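Local coordinates for protein transcriptional regulator, TetR family (Legionella pneumophila subsp. pneumophila str. Philadelphia 1, PDB 3ON4) that probably binds DNA as a regulator of transcription, through an N-terminal helix-turn-helix domain of the TetR family, at residues 31-36 with 52-57. Sequence-based numbering, arbitrary orientation.
Sequences FSFKDI and PSKEDL
CD2 of L57 is wedged among three side chains of the facing segment: it meets I36 CD1 tip to tip at 3.6 Å, F33 CE1 at 3.7 Å and, more loosely, CE2 at the edge of the F31 ring. With CG anti to the backbone N (chi1 175°), L57 points from helix 54-77 toward helix 33-40; A19 of helix 11-26 packs on both L57 and I36, closing this tight, apolar side. F33 lies against the start of helix 54-77, its CE1 3.7 Å from K54 CA and its ring edge turned to S53 O. On the partly exposed side K54 reaches across, its extended chain carrying CE over one face of F31, a CH-pi contact 4.1 Å from the ring centroid. Beyond it NZ donates to F31 O at 2.9 Å, nearly in line with the carbonyl (169°), while also forming a cation-pi contact with F31 and bonding to Y28 O. Capping boxes, S32 with D35 and S53 with D56, start both helices. Apolar packing around L57 CD2 thus joins the predicted helix-turn-helix to helix 54-77, while K54 fastens the segment just before it through two carbonyls, whose partial negative charge probably helps stabilise the ammonium over the ring.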
loop_
_atom_site.group_PDB
_atom_site.type_symbol
_atom_site.label_atom_id
_atom_site.label_comp_id
_atom_site.label_asym_id
_atom_site.label_seq_id
_atom_site.Cartn_x
_atom_site.Cartn_y
_atom_site.Cartn_z
ATOM N N PHE A 31 11.572 12.302 1.814
ATOM C CA PHE A 31 12.718 12.861 1.110
ATOM C C PHE A 31 12.578 14.370 1.097
ATOM O O PHE A 31 11.489 14.905 1.321
ATOM C CB PHE A 31 12.821 12.334 -0.316
ATOM C CG PHE A 31 11.983 13.112 -1.295
ATOM C CD1 PHE A 31 10.625 12.888 -1.391
ATOM C CD2 PHE A 31 12.558 14.106 -2.082
ATOM C CE1 PHE A 31 9.829 13.633 -2.267
ATOM C CE2 PHE A 31 11.766 14.877 -2.952
ATOM C CZ PHE A 31 10.409 14.626 -3.053
ATOM N N SER A 32 13.678 15.049 0.820
ATOM C CA SER A 32 13.714 16.506 0.767
ATOM C C SER A 32 14.484 16.960 -0.472
ATOM O O SER A 32 15.218 16.193 -1.066
ATOM C CB SER A 32 14.403 17.056 2.015
ATOM O OG SER A 32 15.801 16.813 1.957
ATOM N N PHE A 33 14.345 18.220 -0.832
ATOM C CA PHE A 33 15.174 18.794 -1.906
ATOM C C PHE A 33 16.666 18.630 -1.628
ATOM O O PHE A 33 17.458 18.394 -2.542
ATOM C CB PHE A 33 14.859 20.271 -2.060
ATOM C CG PHE A 33 13.623 20.547 -2.872
ATOM C CD1 PHE A 33 12.665 19.556 -3.107
ATOM C CD2 PHE A 33 13.417 21.813 -3.402
ATOM C CE1 PHE A 33 11.528 19.833 -3.850
ATOM C CE2 PHE A 33 12.280 22.083 -4.155
ATOM C CZ PHE A 33 11.334 21.093 -4.370
ATOM N N LYS A 34 17.050 18.759 -0.362
ATOM C CA LYS A 34 18.457 18.570 0.020
ATOM C C LYS A 34 18.956 17.152 -0.312
ATOM O O LYS A 34 20.086 16.985 -0.742
ATOM C CB LYS A 34 18.634 18.835 1.513
ATOM C CG LYS A 34 20.045 18.649 2.007
ATOM C CD LYS A 34 21.011 19.630 1.361
ATOM C CE LYS A 34 22.322 19.699 2.131
ATOM N NZ LYS A 34 23.203 20.679 1.485
ATOM N N ASP A 35 18.122 16.145 -0.091
ATOM C CA ASP A 35 18.480 14.781 -0.489
ATOM C C ASP A 35 18.816 14.697 -1.982
ATOM O O ASP A 35 19.753 13.971 -2.383
ATOM C CB ASP A 35 17.358 13.794 -0.186
ATOM C CG ASP A 35 17.146 13.576 1.296
ATOM O OD1 ASP A 35 18.135 13.603 2.056
ATOM O OD2 ASP A 35 15.976 13.364 1.688
ATOM N N ILE A 36 18.028 15.387 -2.806
ATOM C CA ILE A 36 18.219 15.351 -4.263
ATOM C C ILE A 36 19.516 16.061 -4.629
ATOM O O ILE A 36 20.310 15.543 -5.412
ATOM C CB ILE A 36 17.058 16.024 -5.032
ATOM C CG1 ILE A 36 15.756 15.259 -4.805
ATOM C CG2 ILE A 36 17.368 16.107 -6.520
ATOM C CD1 ILE A 36 14.575 15.891 -5.505
ATOM N N PRO A 52 9.367 25.398 -7.407
ATOM C CA PRO A 52 9.412 26.338 -6.281
ATOM C C PRO A 52 9.015 25.714 -4.948
ATOM O O PRO A 52 9.562 26.077 -3.902
ATOM C CB PRO A 52 8.435 27.450 -6.701
ATOM C CG PRO A 52 8.435 27.410 -8.168
ATOM C CD PRO A 52 8.696 25.974 -8.579
ATOM N N SER A 53 8.079 24.770 -4.984
ATOM C CA SER A 53 7.652 24.076 -3.787
ATOM C C SER A 53 7.825 22.584 -3.979
ATOM O O SER A 53 7.845 22.094 -5.099
ATOM C CB SER A 53 6.193 24.410 -3.481
ATOM O OG SER A 53 5.341 23.807 -4.430
ATOM N N LYS A 54 7.931 21.856 -2.884
ATOM C CA LYS A 54 7.938 20.391 -2.982
ATOM C C LYS A 54 6.708 19.902 -3.745
ATOM O O LYS A 54 6.821 18.965 -4.538
ATOM C CB LYS A 54 7.987 19.758 -1.606
ATOM C CG LYS A 54 8.303 18.278 -1.576
ATOM C CD LYS A 54 8.374 17.820 -0.136
ATOM C CE LYS A 54 8.682 16.372 -0.025
ATOM N NZ LYS A 54 8.815 15.899 1.393
ATOM N N GLU A 55 5.553 20.541 -3.516
ATOM C CA GLU A 55 4.313 20.186 -4.214
ATOM C C GLU A 55 4.472 20.189 -5.730
ATOM O O GLU A 55 3.993 19.264 -6.409
ATOM C CB GLU A 55 3.174 21.137 -3.813
ATOM C CG GLU A 55 1.858 20.987 -4.581
ATOM C CD GLU A 55 0.753 21.930 -4.079
ATOM O OE1 GLU A 55 0.895 22.574 -3.004
ATOM O OE2 GLU A 55 -0.276 22.022 -4.766
ATOM N N ASP A 56 5.120 21.225 -6.253
ATOM C CA ASP A 56 5.364 21.326 -7.691
ATOM C C ASP A 56 6.127 20.124 -8.237
ATOM O O ASP A 56 5.830 19.640 -9.333
ATOM C CB ASP A 56 6.121 22.606 -8.026
ATOM C CG ASP A 56 5.307 23.859 -7.741
ATOM O OD1 ASP A 56 4.164 23.943 -8.193
ATOM O OD2 ASP A 56 5.825 24.761 -7.073
ATOM N N LEU A 57 7.110 19.654 -7.464
ATOM C CA LEU A 57 7.901 18.499 -7.870
ATOM C C LEU A 57 7.027 17.253 -7.793
ATOM O O LEU A 57 7.032 16.444 -8.731
ATOM C CB LEU A 57 9.155 18.349 -7.009
ATOM C CG LEU A 57 10.014 17.106 -7.248
ATOM C CD1 LEU A 57 10.477 17.056 -8.709
ATOM C CD2 LEU A 57 11.224 17.100 -6.288
#